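Local coordinates for hypothetical conserved protein, GK1056 (Geobacillus kaustophilus, PDB 2QYH) that is of unknown function but belongs to the haloacid dehalogenase-like hydrolases and may be a magnesium-binding phosphatase, at residues 4-9 / 35-40. Sequence-based numbering, arbitrary orientation.
Sequences KIVFFD and SGVYVA
Ala40 pairs with Phe7 where two neighbouring parallel strands, 5-8 and 38-42, run side by side. Ala40 N donates to Val6 O at 2.9 Å, nearly along the C=O axis. Ala40 O accepts from Phe8 N at 2.9 Å and also meets the CA-H of Phe7. Ala40 CB packs against the Phe7 ring, 3.8 Å from Phe7 CE1. The Phe7 side chain also touches Ile188 and Met191 of helix 184-195.

Tyr38 grips the adjacent strand in the same way. Tyr38 N donates to Lys4 O, and Tyr38 O accepts from Val6 N at 2.8 Å. Ile5 CG1, set anti to the backbone N (chi1 -176°), touches Tyr38 CB at 3.5 Å on the face shared with Phe7 and Ala40. The phenol ring leads away from Ile5 and meets Phe72 edge-to-face.

Lys4 is gripped at its backbone, while its extended side chain heads away. Val37 CG1 lies 3.6 Å from Lys4 O and also packs on Val6 CG2. One water accepts from Lys4 N and donates to Gly36 O, bridging the two backbones near this end of the pairing. Farther along, Val39 CG1 meets the edge of the Phe8 ring, 3.7 Å from Phe8 CE2. Val6 and Val39 both rest on Leu32 of helix 23-34.

That helix ends in a Schellman motif at Gly36 and completes a beta-alpha-beta crossover. The arrangement is typical of the Rossmann-like core of HAD hydrolases. Asp9 follows strand 5-8, forms a salt bridge with Lys184, and probably begins the family's DxDx(T/V) motif.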
ATOM      1  N   LYS D   4      26.162   8.189  -5.198  1.00 27.75           N
ATOM      2  CA  LYS D   4      26.021   7.574  -3.884  1.00 27.75           C
ATOM      3  C   LYS D   4      24.618   6.993  -3.851  1.00 26.75           C
ATOM      4  O   LYS D   4      23.734   7.447  -4.571  1.00 26.75           O
ATOM      5  CB  LYS D   4      26.181   8.617  -2.780  1.00 50.52           C
ATOM      6  CG  LYS D   4      27.570   9.211  -2.707  1.00 52.52           C
ATOM      7  CD  LYS D   4      27.551  10.564  -2.029  1.00 57.52           C
ATOM      8  CE  LYS D   4      28.919  11.226  -2.075  1.00 61.52           C
ATOM      9  NZ  LYS D   4      28.863  12.661  -1.655  1.00 64.52           N
ATOM     10  N   ILE D   5      24.410   5.976  -3.036  1.00 28.39           N
ATOM     11  CA  ILE D   5      23.093   5.374  -2.939  1.00 28.39           C
ATOM     12  C   ILE D   5      22.874   4.965  -1.497  1.00 28.39           C
ATOM     13  O   ILE D   5      23.818   4.597  -0.802  1.00 28.39           O
ATOM     14  CB  ILE D   5      22.969   4.138  -3.869  1.00 21.36           C
ATOM     15  CG1 ILE D   5      21.543   3.584  -3.819  1.00 20.36           C
ATOM     16  CG2 ILE D   5      23.992   3.081  -3.485  1.00 20.36           C
ATOM     17  CD1 ILE D   5      21.245   2.552  -4.904  1.00 20.36           C
ATOM     18  N   VAL D   6      21.634   5.066  -1.038  1.00 25.09           N
ATOM     19  CA  VAL D   6      21.302   4.686   0.327  1.00 25.09           C
ATOM     20  C   VAL D   6      20.164   3.674   0.274  1.00 25.09           C
ATOM     21  O   VAL D   6      19.151   3.907  -0.380  1.00 25.09           O
ATOM     22  CB  VAL D   6      20.847   5.912   1.178  1.00 22.48           C
ATOM     23  CG1 VAL D   6      20.600   5.477   2.626  1.00 21.48           C
ATOM     24  CG2 VAL D   6      21.898   7.015   1.123  1.00 21.48           C
ATOM     25  N   PHE D   7      20.348   2.553   0.961  1.00 28.34           N
ATOM     26  CA  PHE D   7      19.350   1.493   1.023  1.00 29.34           C
ATOM     27  C   PHE D   7      18.651   1.517   2.382  1.00 30.34           C
ATOM     28  O   PHE D   7      19.283   1.781   3.400  1.00 30.34           O
ATOM     29  CB  PHE D   7      20.027   0.142   0.807  1.00 25.60           C
ATOM     30  CG  PHE D   7      20.431  -0.106  -0.609  1.00 24.60           C
ATOM     31  CD1 PHE D   7      19.539  -0.682  -1.505  1.00 22.60           C
ATOM     32  CD2 PHE D   7      21.701   0.248  -1.058  1.00 20.60           C
ATOM     33  CE1 PHE D   7      19.909  -0.902  -2.836  1.00 22.60           C
ATOM     34  CE2 PHE D   7      22.077   0.033  -2.382  1.00 20.60           C
ATOM     35  CZ  PHE D   7      21.181  -0.541  -3.273  1.00 21.60           C
ATOM     36  N   PHE D   8      17.349   1.239   2.394  1.00 31.65           N
ATOM     37  CA  PHE D   8      16.566   1.250   3.627  1.00 32.65           C
ATOM     38  C   PHE D   8      15.724  -0.000   3.775  1.00 33.65           C
ATOM     39  O   PHE D   8      15.089  -0.434   2.820  1.00 33.65           O
ATOM     40  CB  PHE D   8      15.598   2.432   3.642  1.00 28.63           C
ATOM     41  CG  PHE D   8      16.260   3.773   3.611  1.00 28.63           C
ATOM     42  CD1 PHE D   8      16.706   4.372   4.787  1.00 28.63           C
ATOM     43  CD2 PHE D   8      16.413   4.460   2.408  1.00 28.63           C
ATOM     44  CE1 PHE D   8      17.294   5.643   4.763  1.00 27.63           C
ATOM     45  CE2 PHE D   8      16.997   5.720   2.374  1.00 28.63           C
ATOM     46  CZ  PHE D   8      17.437   6.318   3.552  1.00 29.63           C
ATOM     47  N   ASP D   9      15.720  -0.585   4.966  1.00 28.39           N
ATOM     48  CA  ASP D   9      14.872  -1.734   5.216  1.00 29.39           C
ATOM     49  C   ASP D   9      13.570  -1.027   5.590  1.00 28.39           C
ATOM     50  O   ASP D   9      13.594   0.169   5.886  1.00 29.39           O
ATOM     51  CB  ASP D   9      15.404  -2.561   6.384  1.00 62.61           C
ATOM     52  CG  ASP D   9      14.534  -3.768   6.683  1.00 64.61           C
ATOM     53  OD1 ASP D   9      14.175  -4.491   5.724  1.00 66.61           O
ATOM     54  OD2 ASP D   9      14.217  -3.992   7.874  1.00 69.61           O
ATOM     55  N   SER D  35      19.852  16.058  -3.958  1.00 30.26           N
ATOM     56  CA  SER D  35      21.309  16.058  -4.043  1.00 29.26           C
ATOM     57  C   SER D  35      21.872  15.067  -5.053  1.00 28.26           C
ATOM     58  O   SER D  35      23.086  14.979  -5.226  1.00 29.26           O
ATOM     59  CB  SER D  35      21.914  15.745  -2.674  1.00 38.94           C
ATOM     60  OG  SER D  35      21.760  16.826  -1.776  1.00 38.94           O
ATOM     61  N   GLY D  36      21.004  14.303  -5.701  1.00 23.39           N
ATOM     62  CA  GLY D  36      21.477  13.341  -6.682  1.00 22.39           C
ATOM     63  C   GLY D  36      21.869  12.010  -6.077  1.00 20.39           C
ATOM     64  O   GLY D  36      22.499  11.175  -6.745  1.00 20.39           O
ATOM     65  N   VAL D  37      21.511  11.804  -4.809  1.00 25.51           N
ATOM     66  CA  VAL D  37      21.820  10.548  -4.132  1.00 24.51           C
ATOM     67  C   VAL D  37      20.671   9.573  -4.386  1.00 24.51           C
ATOM     68  O   VAL D  37      19.507   9.928  -4.236  1.00 24.51           O
ATOM     69  CB  VAL D  37      22.004  10.757  -2.601  1.00 20.48           C
ATOM     70  CG1 VAL D  37      22.265   9.423  -1.903  1.00 19.48           C
ATOM     71  CG2 VAL D  37      23.159  11.692  -2.347  1.00 18.48           C
ATOM     72  N   TYR D  38      20.997   8.356  -4.799  1.00 23.26           N
ATOM     73  CA  TYR D  38      19.975   7.362  -5.064  1.00 24.26           C
ATOM     74  C   TYR D  38      19.385   6.816  -3.770  1.00 24.26           C
ATOM     75  O   TYR D  38      20.106   6.566  -2.800  1.00 25.26           O
ATOM     76  CB  TYR D  38      20.548   6.211  -5.894  1.00 26.65           C
ATOM     77  CG  TYR D  38      20.856   6.584  -7.327  1.00 26.65           C
ATOM     78  CD1 TYR D  38      19.987   7.404  -8.055  1.00 26.65           C
ATOM     79  CD2 TYR D  38      22.007   6.108  -7.966  1.00 25.65           C
ATOM     80  CE1 TYR D  38      20.259   7.742  -9.388  1.00 26.65           C
ATOM     81  CE2 TYR D  38      22.286   6.437  -9.294  1.00 25.65           C
ATOM     82  CZ  TYR D  38      21.406   7.258  -9.999  1.00 26.65           C
ATOM     83  OH  TYR D  38      21.669   7.588 -11.302  1.00 26.65           O
ATOM     84  N   VAL D  39      18.069   6.645  -3.758  1.00 21.51           N
ATOM     85  CA  VAL D  39      17.368   6.122  -2.599  1.00 21.51           C
ATOM     86  C   VAL D  39      16.648   4.849  -3.002  1.00 21.51           C
ATOM     87  O   VAL D  39      15.867   4.835  -3.958  1.00 21.51           O
ATOM     88  CB  VAL D  39      16.336   7.123  -2.077  1.00 21.78           C
ATOM     89  CG1 VAL D  39      15.565   6.521  -0.912  1.00 23.78           C
ATOM     90  CG2 VAL D  39      17.036   8.396  -1.650  1.00 22.78           C
ATOM     91  N   ALA D  40      16.906   3.776  -2.275  1.00 21.08           N
ATOM     92  CA  ALA D  40      16.271   2.511  -2.599  1.00 21.08           C
ATOM     93  C   ALA D  40      15.946   1.709  -1.351  1.00 22.08           C
ATOM     94  O   ALA D  40      16.575   1.872  -0.300  1.00 22.08           O
ATOM     95  CB  ALA D  40      17.178   1.696  -3.522  1.00 18.70           C
TER
HETATM   96  O   HOH W   1      25.273  10.928  -5.738  1.00 24.94           O